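Local coordinates for protein Atp-dependent DNA ligase (Psychromonas sp., PDB 4D05) that probably seals breaks in the DNA backbone, using ATP to form an enzyme-adenylate intermediate, and does so with a minimized DNA-binding surface, at residues V18-S24 with I129-P135; L27-R31 with F73-S77; E153-H159 with D171-K176. All coordinates share one frame; numbering follows the deposited sequence.

Contact 1: residues V18-S24 with I129-P135; sequences VTQYYVS and IEQQKIP. With AMP (adenosine monophosphate), chain H.
The adenine end of the AMP pocket is built where the edge strand 21-26 takes on a single antiparallel bridge, Val23 with Gln132, from the loop 129-135. The two residues form a hydrogen-bonded pair. Val23 N gives to Gln132 O at 2.8 Å, and Gln132 N gives back to Val23 O at 2.9 Å. Beside the bridge, Ser24 OG accepts a hydrogen bond of 2.9 Å from AMP N6. Ser24 OG stands between the backbone N and the carbonyl carbon (chi1 61°), which turns it to the base. Ile129 brings CD1 to within 3.7 Å of AMP N6. Gln131 bends back at chi2 (-75°), which carries its amide to Ser24 CB and Tyr22 CB. The amide stands at 80° to the Tyr22 ring. A water ties Gln131 OE1, Ser24 OG and Tyr22 O together. Lys133 curls over Tyr22. Its CE lies over the face of the ring, 3.8 Å from the centroid, in a CH-pi contact, and the cation-pi contact from NZ is off-centre. NZ goes on to Thr19 O at 3.1 Å and has a second partner in Gln160. On the apolar side Ile134 CG1 meets Val23 CG2 at 3.9 Å, the two side chains crossing at about a right angle. A second water accepts from Ile134 N and lies among the carbonyl oxygens of Val18 and Tyr21. Strand 154-159 lies on the other side of strand 21-26, bonded to Tyr22 and Ser24. Helix 137-149 covers Val23 and Ile134 through Leu140, and helix 107-121 packs on Tyr22 and Gln131.

Contact 2: residues L27-R31 with F73-S77; sequences LDGIR and FETVS. With AMP (adenosine monophosphate), chain H; SO4 (sulfate ion), chain C.
Asp28 and Gly29 of the KxDG motif, the signature of covalent nucleotidyltransferases, meet Phe73 in the first turn of helix 73-80. Polar groups lie against the ring without any hydrogen bond between the segments. Gly29 O sits at the ring edge, near its plane, 3.4 Å from Phe73 CE1. Asp28 O lies at the same kind of edge position, close to CD1. Ring hydrogens, slightly positive, suit these carbonyl oxygens. The Asp28 side chain leaves trans to its backbone nitrogen (chi1 -168°), which brings OD2 to 3.5 Å from Phe73 CB. Its carboxylate is turned almost parallel to the ring, the planes 7° apart.

Apolar contacts follow along the helix. Ile30 CD1 touches Phe73 CE1 at 3.8 Å, the two side chains crossing at about a right angle. Ile30 CG1 rests on Ser77 CA at 3.9 Å. Val76 CG1 comes to 4.2 Å from Gly29 CA. Within the helix, Ser77 CB covers one face of the Phe73 ring toward its rim.

A sulfate, probably from the crystallisation liquor, and the nucleotide mark the two ends of the contact. The sulfate at the helix start is held by two backbone amides, Phe73 N to its O2 at 2.9 Å and Glu74 N to its O4 at the same length. Helix 73-80 begins here, and its dipole would probably favour the anion. On the strand side Arg31 reaches toward the ribose as an extended chain, while its NH2 makes a salt bridge with Asp63. Leu27 packs its CD1 on Ile129 CD1, and its backbone reads the base: Leu27 N gives a nearly straight hydrogen bond, 3.0 Å and 175°, to AMP N7.

Contact 3: residues E153-H159 with D171-K176; sequences EGLMLHH and DLMKLK. With AMP (adenosine monophosphate), chain H; SO4 (sulfate ion), chain F.
Met156 and Lys174 sit side by side in an antiparallel strand pair that forms part of the AMP pocket. By sequence the strands match nucleotidyltransferase motifs IV and V. Met156, a selenomethionine here, is the main bump. Chi1 (-57°) sets its CG anti to the carbonyl carbon and over one face of the adenine, 3.4 Å from AMP C6. The bends at chi2 and chi3 then turn the chain back, so that SE lies 3.9 Å from Lys174 CG and CE meets Leu172 CD1 at 3.9 Å. Leu172 CD1 in turn fits into the angle between Met156 CE and the His158 ring, 3.8 Å from His158 ND1. Phe107 stacks on that ring.

The opposite face carries Leu155, Leu157, Met173 and Leu175. Leu157 CD1 drops diagonally onto Leu175 CB at 3.9 Å. Leu140 and Leu144 of helix 137-149 cover Leu155 and Leu175. Where Gly154 has no side chain, its CA lies close beside Leu175 O, with Lys176 CG alongside.

Paired backbone bonds join Leu155 with Leu175 and Leu157 with Met173. Lys174 runs out extended beyond CG, past the Met156 selenium, and its NZ gives hydrogen bonds to AMP O1P at 2.7 Å and to sulfate O1 at 2.9 Å.

How the contacts relate
All three contacts lie in the nucleotidyltransferase part of the chain and all touch AMP. Contacts 1 and 3 share one sheet, with centres about 9 Å apart, because strands 21-26 and 154-159 are neighbours in it. Contact 2 belongs to the other mixed sheet, through strand 30-34. Its centre is about 23 Å from that of contact 1 and about 18 Å from that of contact 3. Along the chain, contact 2 is nested inside the loop closed by contact 1, and contact 3 follows. The nucleotide therefore lies between two sheets, and residues far apart in sequence meet around its base, ribose and phosphate.

Contact 1: residues V18-S24 with I129-P135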
loop_
_atom_site.group_PDB
_atom_site.type_symbol
_atom_site.label_atom_id
_atom_site.label_comp_id
_atom_site.label_asym_id
_atom_site.label_seq_id
_atom_site.Cartn_x
_atom_site.Cartn_y
_atom_site.Cartn_z
ATOM N N VAL A 18 18.280 0.926 -7.006
ATOM C CA VAL A 18 17.400 1.917 -6.381
ATOM C C VAL A 18 17.577 3.315 -6.961
ATOM O O VAL A 18 16.642 4.103 -6.901
ATOM C CB VAL A 18 17.528 1.941 -4.846
ATOM C CG1 VAL A 18 18.821 2.604 -4.396
ATOM C CG2 VAL A 18 16.372 2.677 -4.260
ATOM N N THR A 19 18.741 3.625 -7.543
ATOM C CA THR A 19 18.980 4.975 -8.060
ATOM C C THR A 19 18.156 5.278 -9.299
ATOM O O THR A 19 18.103 6.426 -9.753
ATOM C CB THR A 19 20.471 5.246 -8.374
ATOM O OG1 THR A 19 20.859 4.532 -9.556
ATOM C CG2 THR A 19 21.336 4.791 -7.166
ATOM N N GLN A 20 17.507 4.270 -9.860
ATOM C CA GLN A 20 16.701 4.478 -11.061
ATOM C C GLN A 20 15.251 4.757 -10.719
ATOM O O GLN A 20 14.457 5.005 -11.629
ATOM C CB GLN A 20 16.760 3.250 -11.935
ATOM C CG GLN A 20 18.135 2.846 -12.194
ATOM C CD GLN A 20 18.441 2.876 -13.615
ATOM O OE1 GLN A 20 18.355 3.930 -14.248
ATOM N NE2 GLN A 20 18.795 1.724 -14.159
ATOM N N TYR A 21 14.906 4.732 -9.430
ATOM C CA TYR A 21 13.504 4.880 -9.027
ATOM C C TYR A 21 13.207 6.165 -8.293
ATOM O O TYR A 21 13.951 6.578 -7.400
ATOM C CB TYR A 21 13.099 3.734 -8.103
ATOM C CG TYR A 21 13.139 2.434 -8.802
ATOM C CD1 TYR A 21 14.350 1.786 -9.005
ATOM C CD2 TYR A 21 11.989 1.856 -9.298
ATOM C CE1 TYR A 21 14.406 0.612 -9.679
ATOM C CE2 TYR A 21 12.043 0.671 -9.974
ATOM C CZ TYR A 21 13.267 0.051 -10.164
ATOM O OH TYR A 21 13.374 -1.132 -10.854
ATOM N N TYR A 22 12.074 6.772 -8.629
ATOM C CA TYR A 22 11.536 7.844 -7.824
ATOM C C TYR A 22 10.777 7.250 -6.639
ATOM O O TYR A 22 9.952 6.346 -6.803
ATOM C CB TYR A 22 10.614 8.763 -8.655
ATOM C CG TYR A 22 11.450 9.725 -9.487
ATOM C CD1 TYR A 22 11.969 10.887 -8.920
ATOM C CD2 TYR A 22 11.758 9.437 -10.796
ATOM C CE1 TYR A 22 12.762 11.767 -9.665
ATOM C CE2 TYR A 22 12.546 10.290 -11.548
ATOM C CZ TYR A 22 13.048 11.446 -10.977
ATOM O OH TYR A 22 13.835 12.286 -11.754
ATOM N N VAL A 23 11.039 7.803 -5.462
ATOM C CA VAL A 23 10.494 7.285 -4.215
ATOM C C VAL A 23 9.532 8.301 -3.635
ATOM O O VAL A 23 9.847 9.479 -3.535
ATOM C CB VAL A 23 11.629 6.992 -3.206
ATOM C CG1 VAL A 23 11.074 6.402 -1.937
ATOM C CG2 VAL A 23 12.649 6.101 -3.855
ATOM N N SER A 24 8.354 7.815 -3.232
ATOM C CA SER A 24 7.322 8.664 -2.685
ATOM C C SER A 24 6.675 7.952 -1.504
ATOM O O SER A 24 6.828 6.751 -1.322
ATOM C CB SER A 24 6.257 8.953 -3.774
ATOM O OG SER A 24 5.652 7.747 -4.202
ATOM N N ILE A 129 2.182 14.429 -4.940
ATOM C CA ILE A 129 2.950 13.651 -3.987
ATOM C C ILE A 129 4.435 13.876 -4.297
ATOM O O ILE A 129 4.857 13.770 -5.428
ATOM C CB ILE A 129 2.572 12.164 -4.065
ATOM C CG1 ILE A 129 1.081 12.008 -3.719
ATOM C CG2 ILE A 129 3.424 11.368 -3.109
ATOM C CD1 ILE A 129 0.531 10.606 -3.855
ATOM N N GLU A 130 5.225 14.196 -3.282
ATOM C CA GLU A 130 6.661 14.398 -3.474
ATOM C C GLU A 130 7.358 13.141 -4.015
ATOM O O GLU A 130 7.099 12.025 -3.555
ATOM C CB GLU A 130 7.303 14.833 -2.146
ATOM C CG GLU A 130 8.793 15.139 -2.242
ATOM C CD GLU A 130 9.475 15.378 -0.882
ATOM O OE1 GLU A 130 8.817 15.280 0.192
ATOM O OE2 GLU A 130 10.696 15.668 -0.900
ATOM N N GLN A 131 8.236 13.339 -4.996
ATOM C CA GLN A 131 8.984 12.269 -5.638
ATOM C C GLN A 131 10.467 12.599 -5.467
ATOM O O GLN A 131 10.937 13.697 -5.861
ATOM C CB GLN A 131 8.641 12.189 -7.138
ATOM C CG GLN A 131 7.142 11.886 -7.482
ATOM C CD GLN A 131 6.789 10.425 -7.248
ATOM O OE1 GLN A 131 7.668 9.579 -7.085
ATOM N NE2 GLN A 131 5.488 10.116 -7.277
ATOM N N GLN A 132 11.201 11.674 -4.842
ATOM C CA GLN A 132 12.615 11.922 -4.562
ATOM C C GLN A 132 13.500 10.767 -4.984
ATOM O O GLN A 132 13.068 9.638 -5.099
ATOM C CB GLN A 132 12.840 12.248 -3.077
ATOM C CG GLN A 132 12.426 11.160 -2.093
ATOM C CD GLN A 132 12.471 11.644 -0.618
ATOM O OE1 GLN A 132 13.544 11.895 -0.067
ATOM N NE2 GLN A 132 11.308 11.767 0.010
ATOM N N LYS A 133 14.773 11.084 -5.182
ATOM C CA LYS A 133 15.779 10.070 -5.429
ATOM C C LYS A 133 16.543 9.746 -4.142
ATOM O O LYS A 133 16.888 10.630 -3.336
ATOM C CB LYS A 133 16.774 10.557 -6.502
ATOM C CG LYS A 133 16.218 10.547 -7.913
ATOM C CD LYS A 133 15.905 9.135 -8.358
ATOM C CE LYS A 133 15.715 8.978 -9.841
ATOM N NZ LYS A 133 16.991 9.202 -10.629
ATOM N N ILE A 134 16.846 8.471 -4.001
ATOM C CA ILE A 134 17.505 7.926 -2.809
ATOM C C ILE A 134 18.755 7.191 -3.266
ATOM O O ILE A 134 18.728 6.476 -4.278
ATOM C CB ILE A 134 16.520 6.965 -2.075
ATOM C CG1 ILE A 134 15.287 7.714 -1.548
ATOM C CG2 ILE A 134 17.167 6.255 -0.920
ATOM C CD1 ILE A 134 15.585 8.726 -0.458
ATOM N N PRO A 135 19.875 7.360 -2.550
ATOM C CA PRO A 135 21.134 6.880 -3.138
ATOM C C PRO A 135 21.423 5.382 -3.011
ATOM O O PRO A 135 22.232 4.850 -3.798
ATOM C CB PRO A 135 22.202 7.669 -2.370
ATOM C CG PRO A 135 21.546 8.003 -1.069
ATOM C CD PRO A 135 20.115 8.301 -1.452
HETATM P P AMP H . -1.203 -0.404 -0.446
HETATM O O1P AMP H . -0.791 -1.846 -0.539
HETATM O O2P AMP H . -2.471 0.085 0.230
HETATM O "O5'" AMP H . -1.059 0.201 -1.906
HETATM C "C5'" AMP H . -1.265 1.593 -1.975
HETATM C "C4'" AMP H . -2.180 1.830 -3.137
HETATM O "O4'" AMP H . -2.411 3.208 -3.329
HETATM C "C3'" AMP H . -1.500 1.290 -4.350
HETATM O "O3'" AMP H . -2.536 0.584 -5.052
HETATM C "C2'" AMP H . -1.043 2.510 -5.097
HETATM O "O2'" AMP H . -1.331 2.094 -6.434
HETATM C "C1'" AMP H . -1.798 3.731 -4.493
HETATM N N9 AMP H . -0.843 4.757 -3.949
HETATM C C8 AMP H . -0.798 5.376 -2.736
HETATM N N7 AMP H . 0.256 6.221 -2.614
HETATM C C5 AMP H . 0.870 6.179 -3.818
HETATM C C6 AMP H . 2.082 6.781 -4.380
HETATM N N6 AMP H . 2.799 7.643 -3.643
HETATM N N1 AMP H . 2.374 6.464 -5.647
HETATM C C2 AMP H . 1.690 5.567 -6.370
HETATM N N3 AMP H . 0.597 4.964 -5.932
HETATM C C4 AMP H . 0.157 5.228 -4.678
HETATM O O HOH W 1 15.978 6.562 -5.859
HETATM O O HOH W 2 7.181 6.992 -6.460
#

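Contact 2: residues L27-R31 with F73-S77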
loop_
_atom_site.group_PDB
_atom_site.type_symbol
_atom_site.label_atom_id
_atom_site.label_comp_id
_atom_site.label_asym_id
_atom_site.label_seq_id
_atom_site.Cartn_x
_atom_site.Cartn_y
_atom_site.Cartn_z
ATOM N N LEU A 27 0.409 6.574 0.402
ATOM C CA LEU A 27 -0.637 7.253 1.175
ATOM C C LEU A 27 -1.842 6.327 1.345
ATOM O O LEU A 27 -2.240 5.639 0.418
ATOM C CB LEU A 27 -1.106 8.526 0.460
ATOM C CG LEU A 27 -0.038 9.559 0.162
ATOM C CD1 LEU A 27 -0.667 10.844 -0.408
ATOM C CD2 LEU A 27 0.784 9.860 1.409
ATOM N N ASP A 28 -2.398 6.320 2.552
ATOM C CA ASP A 28 -3.561 5.489 2.865
ATOM C C ASP A 28 -4.808 6.353 2.668
ATOM O O ASP A 28 -5.352 6.931 3.613
ATOM C CB ASP A 28 -3.480 5.023 4.309
ATOM C CG ASP A 28 -4.487 3.924 4.637
ATOM O OD1 ASP A 28 -5.026 3.236 3.750
ATOM O OD2 ASP A 28 -4.681 3.705 5.834
ATOM N N GLY A 29 -5.236 6.424 1.426
ATOM C CA GLY A 29 -6.444 7.164 1.066
ATOM C C GLY A 29 -7.351 6.358 0.176
ATOM O O GLY A 29 -7.355 5.125 0.210
ATOM N N ILE A 30 -8.138 7.070 -0.636
ATOM C CA ILE A 30 -9.027 6.448 -1.583
ATOM C C ILE A 30 -8.538 6.803 -2.978
ATOM O O ILE A 30 -8.455 7.986 -3.318
ATOM C CB ILE A 30 -10.473 6.966 -1.393
ATOM C CG1 ILE A 30 -11.045 6.447 -0.067
ATOM C CG2 ILE A 30 -11.374 6.524 -2.541
ATOM C CD1 ILE A 30 -11.241 4.941 -0.018
ATOM N N ARG A 31 -8.206 5.785 -3.769
ATOM C CA ARG A 31 -7.704 6.048 -5.100
ATOM C C ARG A 31 -8.781 6.671 -5.972
ATOM O O ARG A 31 -9.938 6.275 -5.909
ATOM C CB ARG A 31 -7.231 4.761 -5.751
ATOM C CG ARG A 31 -6.455 5.032 -7.021
ATOM C CD ARG A 31 -5.832 3.797 -7.611
ATOM N NE ARG A 31 -5.140 4.128 -8.838
ATOM C CZ ARG A 31 -4.039 3.534 -9.270
ATOM N NH1 ARG A 31 -3.505 2.550 -8.607
ATOM N NH2 ARG A 31 -3.499 3.933 -10.388
ATOM N N PHE A 73 -7.637 7.722 7.330
ATOM C CA PHE A 73 -8.274 6.939 6.293
ATOM C C PHE A 73 -9.796 6.830 6.456
ATOM O O PHE A 73 -10.539 7.040 5.490
ATOM C CB PHE A 73 -7.694 5.522 6.171
ATOM C CG PHE A 73 -8.461 4.688 5.240
ATOM C CD1 PHE A 73 -8.314 4.829 3.871
ATOM C CD2 PHE A 73 -9.445 3.834 5.713
ATOM C CE1 PHE A 73 -9.087 4.086 2.980
ATOM C CE2 PHE A 73 -10.216 3.105 4.836
ATOM C CZ PHE A 73 -10.046 3.232 3.472
ATOM N N GLU A 74 -10.275 6.407 7.619
ATOM C CA GLU A 74 -11.723 6.237 7.745
ATOM C C GLU A 74 -12.444 7.562 7.484
ATOM O O GLU A 74 -13.550 7.571 6.951
ATOM C CB GLU A 74 -12.134 5.630 9.089
ATOM C CG GLU A 74 -11.634 4.204 9.276
ATOM C CD GLU A 74 -12.130 3.176 8.244
ATOM O OE1 GLU A 74 -13.192 3.352 7.623
ATOM O OE2 GLU A 74 -11.462 2.128 8.083
ATOM N N THR A 75 -11.856 8.678 7.888
ATOM C CA THR A 75 -12.480 9.966 7.622
ATOM C C THR A 75 -12.616 10.229 6.130
ATOM O O THR A 75 -13.697 10.541 5.641
ATOM C CB THR A 75 -11.711 11.084 8.255
ATOM O OG1 THR A 75 -11.655 10.857 9.675
ATOM C CG2 THR A 75 -12.397 12.405 7.959
ATOM N N VAL A 76 -11.507 10.100 5.387
ATOM C CA VAL A 76 -11.600 10.362 3.943
ATOM C C VAL A 76 -12.493 9.366 3.213
ATOM O O VAL A 76 -13.274 9.743 2.334
ATOM C CB VAL A 76 -10.197 10.513 3.280
ATOM C CG1 VAL A 76 -9.473 9.191 3.143
ATOM C CG2 VAL A 76 -10.342 11.190 1.915
ATOM N N SER A 77 -12.437 8.103 3.604
ATOM C CA SER A 77 -13.285 7.072 3.025
ATOM C C SER A 77 -14.764 7.372 3.289
ATOM O O SER A 77 -15.594 7.254 2.389
ATOM C CB SER A 77 -12.919 5.698 3.636
ATOM O OG SER A 77 -13.695 4.653 3.034
HETATM P P AMP H . -1.203 -0.404 -0.446
HETATM O O1P AMP H . -0.791 -1.846 -0.539
HETATM O O2P AMP H . -2.471 0.085 0.230
HETATM O "O5'" AMP H . -1.059 0.201 -1.906
HETATM C "C5'" AMP H . -1.265 1.593 -1.975
HETATM C "C4'" AMP H . -2.180 1.830 -3.137
HETATM O "O4'" AMP H . -2.411 3.208 -3.329
HETATM C "C3'" AMP H . -1.500 1.290 -4.350
HETATM O "O3'" AMP H . -2.536 0.584 -5.052
HETATM C "C2'" AMP H . -1.043 2.510 -5.097
HETATM O "O2'" AMP H . -1.331 2.094 -6.434
HETATM C "C1'" AMP H . -1.798 3.731 -4.493
HETATM N N9 AMP H . -0.843 4.757 -3.949
HETATM C C8 AMP H . -0.798 5.376 -2.736
HETATM N N7 AMP H . 0.256 6.221 -2.614
HETATM C C5 AMP H . 0.870 6.179 -3.818
HETATM C C6 AMP H . 2.082 6.781 -4.380
HETATM N N6 AMP H . 2.799 7.643 -3.643
HETATM N N1 AMP H . 2.374 6.464 -5.647
HETATM C C2 AMP H . 1.690 5.567 -6.370
HETATM N N3 AMP H . 0.597 4.964 -5.932
HETATM C C4 AMP H . 0.157 5.228 -4.678
HETATM S S SO4 C . -7.225 5.372 10.162
HETATM O O1 SO4 C . -6.834 5.613 11.582
HETATM O O2 SO4 C . -6.242 6.012 9.246
HETATM O O3 SO4 C . -7.220 3.909 9.988
HETATM O O4 SO4 C . -8.621 5.831 9.990
#

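Contact 3: residues E153-H159 with D171-K176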
loop_
_atom_site.group_PDB
_atom_site.type_symbol
_atom_site.label_atom_id
_atom_site.label_comp_id
_atom_site.label_asym_id
_atom_site.label_seq_id
_atom_site.Cartn_x
_atom_site.Cartn_y
_atom_site.Cartn_z
ATOM N N GLU A 153 2.356 5.145 5.917
ATOM C CA GLU A 153 2.068 3.754 5.585
ATOM C C GLU A 153 3.277 2.996 5.021
ATOM O O GLU A 153 3.442 1.804 5.236
ATOM C CB GLU A 153 0.883 3.709 4.593
ATOM C CG GLU A 153 0.138 2.401 4.527
ATOM C CD GLU A 153 -0.805 2.172 5.708
ATOM O OE1 GLU A 153 -0.721 2.900 6.713
ATOM O OE2 GLU A 153 -1.645 1.252 5.636
ATOM N N GLY A 154 4.120 3.698 4.277
ATOM C CA GLY A 154 5.225 3.052 3.603
ATOM C C GLY A 154 5.703 3.915 2.450
ATOM O O GLY A 154 5.474 5.133 2.450
ATOM N N LEU A 155 6.382 3.277 1.494
ATOM C CA LEU A 155 6.914 3.983 0.326
ATOM C C LEU A 155 6.458 3.328 -0.968
ATOM O O LEU A 155 6.071 2.161 -0.991
ATOM C CB LEU A 155 8.458 3.966 0.362
ATOM C CG LEU A 155 9.075 4.630 1.578
ATOM C CD1 LEU A 155 10.599 4.415 1.613
ATOM C CD2 LEU A 155 8.737 6.072 1.543
HETATM N N MSE A 156 6.503 4.095 -2.050
HETATM C CA MSE A 156 6.341 3.590 -3.386
HETATM C C MSE A 156 7.555 3.956 -4.220
HETATM O O MSE A 156 8.121 5.016 -4.034
HETATM C CB MSE A 156 5.103 4.220 -4.068
HETATM C CG MSE A 156 3.784 4.027 -3.309
HETATM SE SE MSE A 156 3.139 2.164 -3.359
HETATM C CE MSE A 156 3.212 1.893 -5.306
ATOM N N LEU A 157 7.926 3.063 -5.145
ATOM C CA LEU A 157 9.038 3.252 -6.044
ATOM C C LEU A 157 8.521 3.165 -7.491
ATOM O O LEU A 157 7.784 2.244 -7.840
ATOM C CB LEU A 157 10.088 2.170 -5.841
ATOM C CG LEU A 157 10.905 2.266 -4.530
ATOM C CD1 LEU A 157 10.170 1.666 -3.332
ATOM C CD2 LEU A 157 12.218 1.576 -4.670
ATOM N N HIS A 158 8.956 4.094 -8.333
ATOM C CA HIS A 158 8.516 4.083 -9.732
ATOM C C HIS A 158 9.706 4.402 -10.623
ATOM O O HIS A 158 10.337 5.441 -10.483
ATOM C CB HIS A 158 7.405 5.112 -9.897
ATOM C CG HIS A 158 6.617 4.965 -11.159
ATOM N ND1 HIS A 158 5.408 5.599 -11.341
ATOM C CD2 HIS A 158 6.861 4.288 -12.300
ATOM C CE1 HIS A 158 4.915 5.275 -12.520
ATOM N NE2 HIS A 158 5.793 4.507 -13.142
ATOM N N HIS A 159 10.045 3.466 -11.495
ATOM C CA HIS A 159 11.211 3.597 -12.355
ATOM C C HIS A 159 11.096 4.844 -13.239
ATOM O O HIS A 159 10.067 5.073 -13.898
ATOM C CB HIS A 159 11.374 2.326 -13.187
ATOM C CG HIS A 159 12.727 2.168 -13.791
ATOM N ND1 HIS A 159 13.180 2.985 -14.797
ATOM C CD2 HIS A 159 13.725 1.291 -13.533
ATOM C CE1 HIS A 159 14.404 2.613 -15.145
ATOM N NE2 HIS A 159 14.761 1.593 -14.383
ATOM N N ASP A 171 7.671 -1.994 -12.789
ATOM C CA ASP A 171 8.352 -0.727 -12.642
ATOM C C ASP A 171 7.756 0.124 -11.520
ATOM O O ASP A 171 8.302 1.167 -11.188
ATOM C CB ASP A 171 8.273 0.043 -13.918
ATOM C CG ASP A 171 9.179 -0.508 -14.969
ATOM O OD1 ASP A 171 10.194 -1.170 -14.634
ATOM O OD2 ASP A 171 8.836 -0.305 -16.121
ATOM N N LEU A 172 6.619 -0.302 -10.970
ATOM C CA LEU A 172 5.987 0.388 -9.868
ATOM C C LEU A 172 5.894 -0.583 -8.699
ATOM O O LEU A 172 5.221 -1.595 -8.819
ATOM C CB LEU A 172 4.565 0.833 -10.273
ATOM C CG LEU A 172 3.777 1.609 -9.220
ATOM C CD1 LEU A 172 4.420 2.944 -8.861
ATOM C CD2 LEU A 172 2.321 1.845 -9.630
HETATM N N MSE A 173 6.563 -0.287 -7.604
HETATM C CA MSE A 173 6.629 -1.214 -6.472
HETATM C C MSE A 173 6.208 -0.591 -5.131
HETATM O O MSE A 173 6.499 0.564 -4.860
HETATM C CB MSE A 173 8.045 -1.739 -6.327
HETATM C CG MSE A 173 8.502 -2.607 -7.471
HETATM SE SE MSE A 173 10.388 -3.088 -7.331
HETATM C CE MSE A 173 11.099 -1.416 -7.946
ATOM N N LYS A 174 5.545 -1.407 -4.313
ATOM C CA LYS A 174 5.166 -1.049 -2.956
ATOM C C LYS A 174 6.264 -1.493 -2.038
ATOM O O LYS A 174 6.744 -2.605 -2.151
ATOM C CB LYS A 174 3.905 -1.814 -2.481
ATOM C CG LYS A 174 2.743 -1.720 -3.367
ATOM C CD LYS A 174 1.607 -2.670 -2.891
ATOM C CE LYS A 174 0.372 -2.368 -3.666
ATOM N NZ LYS A 174 -0.818 -2.985 -3.041
ATOM N N LEU A 175 6.583 -0.659 -1.060
ATOM C CA LEU A 175 7.532 -1.042 -0.010
ATOM C C LEU A 175 6.933 -0.733 1.353
ATOM O O LEU A 175 6.784 0.430 1.755
ATOM C CB LEU A 175 8.861 -0.308 -0.218
ATOM C CG LEU A 175 9.862 -0.456 0.918
ATOM C CD1 LEU A 175 10.178 -1.894 1.223
ATOM C CD2 LEU A 175 11.141 0.304 0.553
ATOM N N LYS A 176 6.569 -1.790 2.078
ATOM C CA LYS A 176 6.112 -1.635 3.457
ATOM C C LYS A 176 7.072 -2.424 4.323
ATOM O O LYS A 176 7.835 -3.264 3.823
ATOM C CB LYS A 176 4.664 -2.126 3.619
ATOM C CG LYS A 176 3.653 -1.222 2.902
ATOM C CD LYS A 176 2.209 -1.620 3.126
ATOM C CE LYS A 176 1.727 -1.162 4.498
ATOM N NZ LYS A 176 0.216 -1.162 4.608
HETATM P P AMP H . -1.203 -0.404 -0.446
HETATM O O1P AMP H . -0.791 -1.846 -0.539
HETATM O O2P AMP H . -2.471 0.085 0.230
HETATM O "O5'" AMP H . -1.059 0.201 -1.906
HETATM C "C5'" AMP H . -1.265 1.593 -1.975
HETATM C "C4'" AMP H . -2.180 1.830 -3.137
HETATM O "O4'" AMP H . -2.411 3.208 -3.329
HETATM C "C3'" AMP H . -1.500 1.290 -4.350
HETATM O "O3'" AMP H . -2.536 0.584 -5.052
HETATM C "C2'" AMP H . -1.043 2.510 -5.097
HETATM O "O2'" AMP H . -1.331 2.094 -6.434
HETATM C "C1'" AMP H . -1.798 3.731 -4.493
HETATM N N9 AMP H . -0.843 4.757 -3.949
HETATM C C8 AMP H . -0.798 5.376 -2.736
HETATM N N7 AMP H . 0.256 6.221 -2.614
HETATM C C5 AMP H . 0.870 6.179 -3.818
HETATM C C6 AMP H . 2.082 6.781 -4.380
HETATM N N6 AMP H . 2.799 7.643 -3.643
HETATM N N1 AMP H . 2.374 6.464 -5.647
HETATM C C2 AMP H . 1.690 5.567 -6.370
HETATM N N3 AMP H . 0.597 4.964 -5.932
HETATM C C4 AMP H . 0.157 5.228 -4.678
HETATM S S SO4 F . -3.600 -2.455 -5.289
HETATM O O1 SO4 F . -3.506 -2.166 -3.854
HETATM O O2 SO4 F . -4.505 -1.510 -5.971
HETATM O O3 SO4 F . -2.284 -2.319 -5.926
HETATM O O4 SO4 F . -4.106 -3.825 -5.475
#